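Local coordinates for protein beta-glucuronidase (uncultured Clostridium sp., PDB 6U7J) that hydrolyses beta-D-glucuronides as a glycoside hydrolase family 2 enzyme of the gut microbiome and probably helps reactivate estrogens from their glucuronide conjugates, at residues R93-F98 and R189-P194; V323-L328 and R575-K580; K330-N335 and T581-I586. All blocks are in the same frame, centred on the assembly; numbering follows the deposited sequence.

Interaction 1: residues R93-F98 and R189-P194; sequences RLVLRF and RLYCTP
Tyr191 has CG between its own backbone N and carbonyl carbon (chi1 72°), which stands the ring beside Val95; Val95 CG1, anti to its backbone N, runs alongside and reaches Tyr191 CE2 at 3.5 Å. Val95 CB lies over one ring face, 3.8 Å from the Tyr191 centroid and 18° off the normal, a CH-pi contact. Arg93 extends along the same face of the sheet, and its NH1 donates in the guanidinium plane to Thr193 OG1 at 3.0 Å. That hydroxyl in turn donates to Pro194 O. Val95 CG2 sits 3.5 Å above the centre of the Arg93 guanidinium plane. A water accepts from Arg93 NH1 (2.6 Å) and donates to Tyr191 OH (2.9 Å). Beneath, the antiparallel strands pair through Arg93–Thr193, Val95–Tyr191 and Arg97–Arg189, the hydrogen-bonded pairs; Arg97 N donates to Arg189 O at 2.7 Å. On the other face Leu96 CD1 meets Leu190 CD1 at 4.0 Å. The pairing belongs to the beta sheet of the sugar-binding domain. Glu125 receives both Tyr191 OH and Arg97 NH2, so its carboxylate probably balances part of the positive charge gathered beside the phenol.

Interaction 2: residues V323-L328 and R575-K580; sequences VRDCEL and RERQPK
Arg577 grips Asp325 side-on with two nitrogens: NE donates to OD1 at 2.8 Å and NH2 to OD2 at 3.1 Å. Each carboxylate oxygen uses its syn lone pair, and the carboxylate and guanidinium planes are only 18° apart, the geometry of a bidentate salt bridge. A third hydrogen bond runs the other way across the contact. Arg324 NH2 donates to the backbone Arg577 O at 2.8 Å, with an N-H...O angle of 172°, the oxygen lying almost in the guanidinium plane. The two arginine chains slide past each other in opposite directions, and Arg324 NE and Arg577 NE, like charges, are 6.9 Å apart. Leu328 CD1 fills in against Arg577 CB at 3.8 Å, while its other methyl, CD2, lies over a face of the Arg324 guanidinium.

Around this first shell, several groups fix the arginines. Arg577 bends at chi2 (-17°), and its NH1 turns back to Arg575 O at 2.9 Å, tying the side chain to its own loop, whose backbone takes a positive phi at Arg577. Asp325 OD2 has a second cationic partner in Lys306, which would help keep the carboxylate ionised while sharing its charge with Arg577. Arg324 NH2 also donates to Leu518 O of a neighbouring subunit, and Gln578 OE1 accepts from Leu518 N of that same subunit, so the contact is bound into the tetramer.

In the fold, helix 319-332 of the TIM-barrel domain presents Arg324, Asp325 and Leu328 to the loop that follows strand 545-551 and leads into helix 581-592; on another side of the helix, Cys326 packs against helix 346-355.

Interaction 3: residues K330-N335 and T581-I586; sequences KWIGAN and TAAFAI
An offset edge-to-face pair, Trp331 against Phe584, joins the C-terminal end of helix 319-332 to the first turns of helix 581-592. The six-membered ring of Trp331 turns its edge toward the face of Phe584, with centroids 5.2 Å apart and planes at 86°. Trp331 CZ2 reaches Phe584 CE1 at 3.5 Å, and Trp331 CH2 stands 3.6 Å above the phenyl plane, displaced toward its rim. Trp331 CG is anti to its backbone N (chi1 171°), which carries the indole across to the second helix although its CB does not point there. Further round that edge, Trp331 CZ3 meets Ala583 CB at 4.3 Å.

Both helices belong to the TIM-barrel domain, the last one closing the chain beside the first helix of the barrel; helix 525-540 flanks it through Ile532, which packs on Ile586. Where helix 319-332 stops, Gly333 has positive phi (87°), and two bonds back into the last turn make a Schellman motif, after which the chain enters strand 336-338.

Within that closing turn, Ile332 sends CD1 between the two residues facing it: 4.1 Å to Ala583 CB and 3.9 Å to Ile586 CG2. Ile332 CD1 also lies 3.7 Å from the backbone oxygen Ala583 O. No hydrogen bond crosses between the two segments, but Trp331 O accepts from Arg591 NE, farther along helix 581-592, and Leu518 of a neighbouring subunit packs on Trp331.

Overall arrangement
Along the chain, interaction 1 closes within the sugar-binding domain before interactions 2 and 3 begin in the TIM-barrel domain. Its centre lies about 34 Å from that of interaction 2 and about 42 Å from that of interaction 3, with no touch to either. Interactions 2 and 3 are adjacent, centres about 10 Å apart, and share helix 319-332: successive turns meet first the loop 575-580, then helix 581-592, so their segments alternate. Pro579 CG touches Phe584 CE2 at 3.7 Å, joining them directly. Together they fasten the C-terminal end of the chain onto the barrel's first helix, and both also pack on one neighbouring subunit of the tetramer.

Interaction 1: residues R93-F98 and R189-P194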
loop_
_atom_site.group_PDB
_atom_site.type_symbol
_atom_site.label_atom_id
_atom_site.label_comp_id
_atom_site.label_asym_id
_atom_site.label_seq_id
_atom_site.Cartn_x
_atom_site.Cartn_y
_atom_site.Cartn_z
ATOM N N ARG B 93 34.530 -30.382 -31.910
ATOM C CA ARG B 93 34.513 -28.928 -31.975
ATOM C C ARG B 93 33.939 -28.379 -30.670
ATOM O O ARG B 93 32.917 -28.872 -30.182
ATOM C CB ARG B 93 33.681 -28.467 -33.171
ATOM C CG ARG B 93 33.730 -26.970 -33.425
ATOM C CD ARG B 93 33.055 -26.631 -34.745
ATOM N NE ARG B 93 32.491 -25.284 -34.758
ATOM C CZ ARG B 93 31.197 -25.008 -34.594
ATOM N NH1 ARG B 93 30.324 -25.987 -34.393
ATOM N NH2 ARG B 93 30.773 -23.747 -34.633
ATOM N N LEU B 94 34.618 -27.395 -30.081
ATOM C CA LEU B 94 34.225 -26.799 -28.806
ATOM C C LEU B 94 33.870 -25.338 -29.028
ATOM O O LEU B 94 34.684 -24.580 -29.569
ATOM C CB LEU B 94 35.344 -26.907 -27.765
ATOM C CG LEU B 94 35.940 -28.290 -27.488
ATOM C CD1 LEU B 94 36.892 -28.205 -26.301
ATOM C CD2 LEU B 94 34.895 -29.358 -27.251
ATOM N N VAL B 95 32.670 -24.943 -28.598
ATOM C CA VAL B 95 32.148 -23.598 -28.833
ATOM C C VAL B 95 31.635 -23.011 -27.517
ATOM O O VAL B 95 30.853 -23.650 -26.802
ATOM C CB VAL B 95 31.027 -23.600 -29.893
ATOM C CG1 VAL B 95 30.538 -22.173 -30.157
ATOM C CG2 VAL B 95 31.516 -24.253 -31.191
ATOM N N LEU B 96 32.052 -21.782 -27.220
ATOM C CA LEU B 96 31.589 -21.045 -26.048
ATOM C C LEU B 96 30.529 -20.044 -26.486
ATOM O O LEU B 96 30.829 -19.102 -27.227
ATOM C CB LEU B 96 32.752 -20.322 -25.388
ATOM C CG LEU B 96 32.487 -19.776 -24.001
ATOM C CD1 LEU B 96 32.191 -20.951 -23.055
ATOM C CD2 LEU B 96 33.712 -18.973 -23.540
ATOM N N ARG B 97 29.299 -20.225 -26.018
ATOM C CA ARG B 97 28.206 -19.345 -26.404
ATOM C C ARG B 97 27.739 -18.489 -25.235
ATOM O O ARG B 97 27.474 -19.007 -24.145
ATOM C CB ARG B 97 27.011 -20.124 -26.943
ATOM C CG ARG B 97 25.861 -19.174 -27.156
ATOM C CD ARG B 97 24.730 -19.784 -27.845
ATOM N NE ARG B 97 25.040 -20.061 -29.240
ATOM C CZ ARG B 97 24.161 -19.902 -30.217
ATOM N NH1 ARG B 97 22.941 -19.440 -29.924
ATOM N NH2 ARG B 97 24.505 -20.195 -31.464
ATOM N N PHE B 98 27.603 -17.191 -25.482
ATOM C CA PHE B 98 26.911 -16.277 -24.584
ATOM C C PHE B 98 25.580 -15.898 -25.218
ATOM O O PHE B 98 25.549 -15.430 -26.365
ATOM C CB PHE B 98 27.755 -15.041 -24.313
ATOM C CG PHE B 98 29.005 -15.330 -23.523
ATOM C CD1 PHE B 98 30.164 -15.758 -24.162
ATOM C CD2 PHE B 98 29.014 -15.183 -22.140
ATOM C CE1 PHE B 98 31.307 -16.034 -23.437
ATOM C CE2 PHE B 98 30.162 -15.446 -21.407
ATOM C CZ PHE B 98 31.303 -15.884 -22.054
ATOM N N ARG B 189 26.901 -21.069 -22.277
ATOM C CA ARG B 189 26.915 -22.470 -22.666
ATOM C C ARG B 189 28.244 -22.806 -23.328
ATOM O O ARG B 189 28.739 -22.043 -24.162
ATOM C CB ARG B 189 25.758 -22.798 -23.626
ATOM C CG ARG B 189 24.399 -22.293 -23.176
ATOM C CD ARG B 189 23.254 -23.081 -23.812
ATOM N NE ARG B 189 21.946 -22.487 -23.527
ATOM C CZ ARG B 189 20.833 -23.169 -23.255
ATOM N NH1 ARG B 189 20.836 -24.500 -23.224
ATOM N NH2 ARG B 189 19.708 -22.508 -23.008
ATOM N N LEU B 190 28.828 -23.936 -22.933
ATOM C CA LEU B 190 29.881 -24.596 -23.696
ATOM C C LEU B 190 29.259 -25.813 -24.371
ATOM O O LEU B 190 28.665 -26.657 -23.694
ATOM C CB LEU B 190 31.045 -25.015 -22.800
ATOM C CG LEU B 190 32.204 -25.693 -23.542
ATOM C CD1 LEU B 190 33.066 -24.660 -24.264
ATOM C CD2 LEU B 190 33.049 -26.515 -22.589
ATOM N N TYR B 191 29.380 -25.903 -25.693
ATOM C CA TYR B 191 28.746 -26.997 -26.408
ATOM C C TYR B 191 29.702 -27.601 -27.439
ATOM O O TYR B 191 30.630 -26.944 -27.904
ATOM C CB TYR B 191 27.439 -26.543 -27.067
ATOM C CG TYR B 191 27.521 -25.634 -28.282
ATOM C CD1 TYR B 191 27.633 -26.167 -29.577
ATOM C CD2 TYR B 191 27.371 -24.262 -28.157
ATOM C CE1 TYR B 191 27.648 -25.349 -30.702
ATOM C CE2 TYR B 191 27.380 -23.428 -29.276
ATOM C CZ TYR B 191 27.517 -23.982 -30.552
ATOM O OH TYR B 191 27.533 -23.172 -31.673
ATOM N N CYS B 192 29.461 -28.869 -27.793
ATOM C CA CYS B 192 30.316 -29.575 -28.730
ATOM C C CYS B 192 29.533 -30.016 -29.968
ATOM O O CYS B 192 28.304 -30.166 -29.936
ATOM C CB CYS B 192 31.042 -30.783 -28.054
ATOM S SG CYS B 192 30.044 -32.188 -27.543
ATOM N N THR B 193 30.248 -30.135 -31.088
ATOM C CA THR B 193 29.764 -30.705 -32.340
ATOM C C THR B 193 30.885 -31.515 -32.981
ATOM O O THR B 193 32.061 -31.364 -32.619
ATOM C CB THR B 193 29.291 -29.655 -33.363
ATOM O OG1 THR B 193 30.420 -29.003 -33.960
ATOM C CG2 THR B 193 28.324 -28.607 -32.763
ATOM N N PRO B 194 30.551 -32.378 -33.945
ATOM C CA PRO B 194 31.589 -32.948 -34.814
ATOM C C PRO B 194 32.316 -31.848 -35.576
ATOM O O PRO B 194 31.794 -30.743 -35.769
ATOM C CB PRO B 194 30.803 -33.859 -35.766
ATOM C CG PRO B 194 29.540 -34.199 -35.015
ATOM C CD PRO B 194 29.222 -32.971 -34.213
HETATM O O HOH W 1 28.153 -24.506 -34.133
#

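Interaction 2: residues V323-L328 and R575-K580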
loop_
_atom_site.group_PDB
_atom_site.type_symbol
_atom_site.label_atom_id
_atom_site.label_comp_id
_atom_site.label_asym_id
_atom_site.label_seq_id
_atom_site.Cartn_x
_atom_site.Cartn_y
_atom_site.Cartn_z
ATOM N N VAL B 323 6.746 -18.371 -18.151
ATOM C CA VAL B 323 5.559 -19.213 -18.239
ATOM C C VAL B 323 4.385 -18.519 -17.572
ATOM O O VAL B 323 3.270 -18.506 -18.101
ATOM C CB VAL B 323 5.812 -20.599 -17.622
ATOM C CG1 VAL B 323 4.509 -21.393 -17.600
ATOM C CG2 VAL B 323 6.909 -21.359 -18.391
ATOM N N ARG B 324 4.625 -17.904 -16.416
ATOM C CA ARG B 324 3.572 -17.139 -15.757
ATOM C C ARG B 324 3.079 -16.018 -16.656
ATOM O O ARG B 324 1.869 -15.775 -16.744
ATOM C CB ARG B 324 4.095 -16.608 -14.412
ATOM C CG ARG B 324 3.252 -15.520 -13.757
ATOM C CD ARG B 324 1.972 -16.091 -13.158
ATOM N NE ARG B 324 1.197 -15.061 -12.467
ATOM C CZ ARG B 324 0.011 -15.261 -11.899
ATOM N NH1 ARG B 324 -0.558 -16.455 -11.942
ATOM N NH2 ARG B 324 -0.610 -14.258 -11.293
ATOM N N ASP B 325 3.996 -15.347 -17.370
ATOM C CA ASP B 325 3.588 -14.267 -18.274
ATOM C C ASP B 325 2.716 -14.795 -19.418
ATOM O O ASP B 325 1.707 -14.173 -19.777
ATOM C CB ASP B 325 4.817 -13.537 -18.830
ATOM C CG ASP B 325 5.467 -12.582 -17.805
ATOM O OD1 ASP B 325 5.041 -12.569 -16.629
ATOM O OD2 ASP B 325 6.414 -11.841 -18.174
ATOM N N CYS B 326 3.071 -15.953 -19.992
ATOM C CA CYS B 326 2.246 -16.504 -21.065
ATOM C C CYS B 326 0.892 -16.961 -20.537
ATOM O O CYS B 326 -0.121 -16.866 -21.248
ATOM C CB CYS B 326 2.955 -17.671 -21.736
ATOM S SG CYS B 326 4.457 -17.176 -22.589
ATOM N N GLU B 327 0.849 -17.457 -19.295
ATOM C CA GLU B 327 -0.430 -17.769 -18.657
ATOM C C GLU B 327 -1.289 -16.519 -18.516
ATOM O O GLU B 327 -2.516 -16.572 -18.670
ATOM C CB GLU B 327 -0.194 -18.405 -17.283
ATOM C CG GLU B 327 0.309 -19.850 -17.310
ATOM C CD GLU B 327 -0.818 -20.845 -17.613
ATOM O OE1 GLU B 327 -1.976 -20.581 -17.214
ATOM O OE2 GLU B 327 -0.547 -21.883 -18.254
ATOM N N LEU B 328 -0.665 -15.382 -18.214
ATOM C CA LEU B 328 -1.437 -14.157 -18.029
ATOM C C LEU B 328 -1.895 -13.603 -19.371
ATOM O O LEU B 328 -3.026 -13.110 -19.494
ATOM C CB LEU B 328 -0.607 -13.124 -17.268
ATOM C CG LEU B 328 -0.283 -13.392 -15.787
ATOM C CD1 LEU B 328 0.666 -12.327 -15.249
ATOM C CD2 LEU B 328 -1.548 -13.420 -14.943
ATOM N N ARG B 575 4.677 -5.640 -10.871
ATOM C CA ARG B 575 5.957 -6.263 -11.196
ATOM C C ARG B 575 5.950 -7.722 -10.778
ATOM O O ARG B 575 6.645 -8.550 -11.381
ATOM C CB ARG B 575 7.124 -5.522 -10.529
ATOM C CG ARG B 575 8.509 -5.826 -11.145
ATOM C CD ARG B 575 9.527 -4.784 -10.716
ATOM N NE ARG B 575 10.765 -4.777 -11.505
ATOM C CZ ARG B 575 11.971 -4.559 -11.002
ATOM N NH1 ARG B 575 12.123 -4.360 -9.696
ATOM N NH2 ARG B 575 13.027 -4.540 -11.804
ATOM N N GLU B 576 5.139 -8.059 -9.779
ATOM C CA GLU B 576 5.026 -9.421 -9.285
ATOM C C GLU B 576 3.897 -10.198 -9.966
ATOM O O GLU B 576 3.478 -11.245 -9.461
ATOM C CB GLU B 576 4.857 -9.393 -7.766
ATOM C CG GLU B 576 6.071 -8.743 -7.030
ATOM C CD GLU B 576 6.054 -7.213 -7.078
ATOM O OE1 GLU B 576 4.952 -6.616 -7.210
ATOM O OE2 GLU B 576 7.138 -6.599 -6.986
ATOM N N ARG B 577 3.403 -9.700 -11.098
ATOM C CA ARG B 577 2.509 -10.449 -11.993
ATOM C C ARG B 577 1.133 -10.682 -11.361
ATOM O O ARG B 577 0.564 -11.770 -11.469
ATOM C CB ARG B 577 3.121 -11.786 -12.449
ATOM C CG ARG B 577 4.477 -11.737 -13.222
ATOM C CD ARG B 577 4.867 -10.392 -13.802
ATOM N NE ARG B 577 5.818 -10.508 -14.915
ATOM C CZ ARG B 577 6.880 -9.716 -15.100
ATOM N NH1 ARG B 577 7.174 -8.727 -14.242
ATOM N NH2 ARG B 577 7.664 -9.910 -16.154
ATOM N N GLN B 578 0.591 -9.652 -10.709
ATOM C CA GLN B 578 -0.789 -9.688 -10.261
ATOM C C GLN B 578 -1.557 -8.523 -10.882
ATOM O O GLN B 578 -1.008 -7.423 -11.019
ATOM C CB GLN B 578 -0.886 -9.623 -8.718
ATOM C CG GLN B 578 -0.100 -10.716 -7.969
ATOM C CD GLN B 578 -0.563 -12.132 -8.307
ATOM O OE1 GLN B 578 -1.638 -12.336 -8.892
ATOM N NE2 GLN B 578 0.259 -13.120 -7.950
ATOM N N PRO B 579 -2.823 -8.729 -11.253
ATOM C CA PRO B 579 -3.570 -7.704 -12.000
ATOM C C PRO B 579 -4.061 -6.545 -11.139
ATOM O O PRO B 579 -4.496 -6.733 -10.005
ATOM C CB PRO B 579 -4.769 -8.489 -12.537
ATOM C CG PRO B 579 -5.045 -9.472 -11.423
ATOM C CD PRO B 579 -3.653 -9.916 -10.973
ATOM N N LYS B 580 -4.034 -5.335 -11.710
ATOM C CA LYS B 580 -4.807 -4.216 -11.192
ATOM C C LYS B 580 -6.221 -4.290 -11.780
ATOM O O LYS B 580 -6.508 -5.144 -12.625
ATOM C CB LYS B 580 -4.103 -2.898 -11.522
ATOM C CG LYS B 580 -2.556 -2.975 -11.383
ATOM C CD LYS B 580 -1.844 -1.639 -11.671
ATOM C CE LYS B 580 -0.325 -1.823 -11.691
ATOM N NZ LYS B 580 0.420 -0.611 -12.144
#

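Interaction 3: residues K330-N335 and T581-I586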
loop_
_atom_site.group_PDB
_atom_site.type_symbol
_atom_site.label_atom_id
_atom_site.label_comp_id
_atom_site.label_asym_id
_atom_site.label_seq_id
_atom_site.Cartn_x
_atom_site.Cartn_y
_atom_site.Cartn_z
ATOM N N LYS B 330 -2.610 -15.397 -21.951
ATOM C CA LYS B 330 -3.742 -16.226 -22.334
ATOM C C LYS B 330 -4.983 -15.872 -21.521
ATOM O O LYS B 330 -6.095 -15.836 -22.057
ATOM C CB LYS B 330 -3.380 -17.698 -22.156
ATOM C CG LYS B 330 -4.506 -18.660 -22.530
ATOM C CD LYS B 330 -4.155 -20.069 -22.074
ATOM C CE LYS B 330 -5.129 -21.088 -22.622
ATOM N NZ LYS B 330 -5.089 -21.107 -24.117
ATOM N N TRP B 331 -4.810 -15.603 -20.226
ATOM C CA TRP B 331 -5.955 -15.298 -19.372
ATOM C C TRP B 331 -6.614 -13.994 -19.797
ATOM O O TRP B 331 -7.839 -13.919 -19.917
ATOM C CB TRP B 331 -5.511 -15.241 -17.908
ATOM C CG TRP B 331 -6.562 -14.717 -16.949
ATOM C CD1 TRP B 331 -7.558 -15.436 -16.330
ATOM C CD2 TRP B 331 -6.694 -13.373 -16.485
ATOM N NE1 TRP B 331 -8.301 -14.615 -15.516
ATOM C CE2 TRP B 331 -7.796 -13.343 -15.594
ATOM C CE3 TRP B 331 -5.986 -12.189 -16.728
ATOM C CZ2 TRP B 331 -8.210 -12.173 -14.960
ATOM C CZ3 TRP B 331 -6.403 -11.021 -16.099
ATOM C CH2 TRP B 331 -7.506 -11.026 -15.221
ATOM N N ILE B 332 -5.811 -12.967 -20.077
ATOM C CA ILE B 332 -6.369 -11.668 -20.433
ATOM C C ILE B 332 -6.898 -11.626 -21.856
ATOM O O ILE B 332 -7.532 -10.635 -22.230
ATOM C CB ILE B 332 -5.322 -10.559 -20.222
ATOM C CG1 ILE B 332 -6.012 -9.209 -19.956
ATOM C CG2 ILE B 332 -4.354 -10.518 -21.391
ATOM C CD1 ILE B 332 -5.140 -8.158 -19.289
ATOM N N GLY B 333 -6.678 -12.674 -22.654
ATOM C CA GLY B 333 -7.128 -12.681 -24.037
ATOM C C GLY B 333 -6.164 -12.060 -25.028
ATOM O O GLY B 333 -6.556 -11.793 -26.173
ATOM N N ALA B 334 -4.928 -11.794 -24.624
ATOM C CA ALA B 334 -3.957 -11.262 -25.563
ATOM C C ALA B 334 -3.583 -12.334 -26.589
ATOM O O ALA B 334 -3.706 -13.537 -26.338
ATOM C CB ALA B 334 -2.717 -10.767 -24.816
ATOM N N ASN B 335 -3.154 -11.887 -27.765
ATOM C CA ASN B 335 -2.681 -12.807 -28.789
ATOM C C ASN B 335 -1.293 -12.465 -29.314
ATOM O O ASN B 335 -0.804 -13.156 -30.217
ATOM C CB ASN B 335 -3.677 -12.874 -29.975
ATOM C CG ASN B 335 -3.854 -11.541 -30.682
ATOM O OD1 ASN B 335 -3.066 -10.615 -30.512
ATOM N ND2 ASN B 335 -4.911 -11.440 -31.485
ATOM N N THR B 581 -7.112 -3.371 -11.371
ATOM C CA THR B 581 -8.525 -3.488 -11.767
ATOM C C THR B 581 -8.707 -3.477 -13.283
ATOM O O THR B 581 -9.506 -4.249 -13.818
ATOM C CB THR B 581 -9.375 -2.367 -11.155
ATOM O OG1 THR B 581 -8.888 -1.094 -11.597
ATOM C CG2 THR B 581 -9.341 -2.413 -9.661
ATOM N N ALA B 582 -7.986 -2.607 -13.994
ATOM C CA ALA B 582 -8.194 -2.496 -15.433
ATOM C C ALA B 582 -7.966 -3.824 -16.157
ATOM O O ALA B 582 -8.589 -4.075 -17.195
ATOM C CB ALA B 582 -7.285 -1.420 -16.014
ATOM N N ALA B 583 -7.109 -4.698 -15.617
ATOM C CA ALA B 583 -6.866 -5.979 -16.272
ATOM C C ALA B 583 -8.166 -6.729 -16.524
ATOM O O ALA B 583 -8.323 -7.385 -17.560
ATOM C CB ALA B 583 -5.916 -6.840 -15.439
ATOM N N PHE B 584 -9.109 -6.642 -15.585
ATOM C CA PHE B 584 -10.336 -7.419 -15.688
ATOM C C PHE B 584 -11.253 -6.851 -16.761
ATOM O O PHE B 584 -11.922 -7.606 -17.474
ATOM C CB PHE B 584 -11.036 -7.471 -14.323
ATOM C CG PHE B 584 -10.307 -8.319 -13.327
ATOM C CD1 PHE B 584 -10.510 -9.696 -13.291
ATOM C CD2 PHE B 584 -9.374 -7.756 -12.467
ATOM C CE1 PHE B 584 -9.805 -10.494 -12.396
ATOM C CE2 PHE B 584 -8.663 -8.547 -11.579
ATOM C CZ PHE B 584 -8.876 -9.919 -11.546
ATOM N N ALA B 585 -11.277 -5.526 -16.902
ATOM C CA ALA B 585 -12.051 -4.918 -17.979
ATOM C C ALA B 585 -11.419 -5.208 -19.330
ATOM O O ALA B 585 -12.126 -5.532 -20.290
ATOM C CB ALA B 585 -12.176 -3.409 -17.760
ATOM N N ILE B 586 -10.088 -5.103 -19.423
ATOM C CA ILE B 586 -9.401 -5.428 -20.675
ATOM C C ILE B 586 -9.713 -6.856 -21.088
ATOM O O ILE B 586 -10.012 -7.123 -22.256
ATOM C CB ILE B 586 -7.880 -5.204 -20.546
ATOM C CG1 ILE B 586 -7.552 -3.715 -20.392
ATOM C CG2 ILE B 586 -7.130 -5.794 -21.740
ATOM C CD1 ILE B 586 -6.266 -3.471 -19.577
#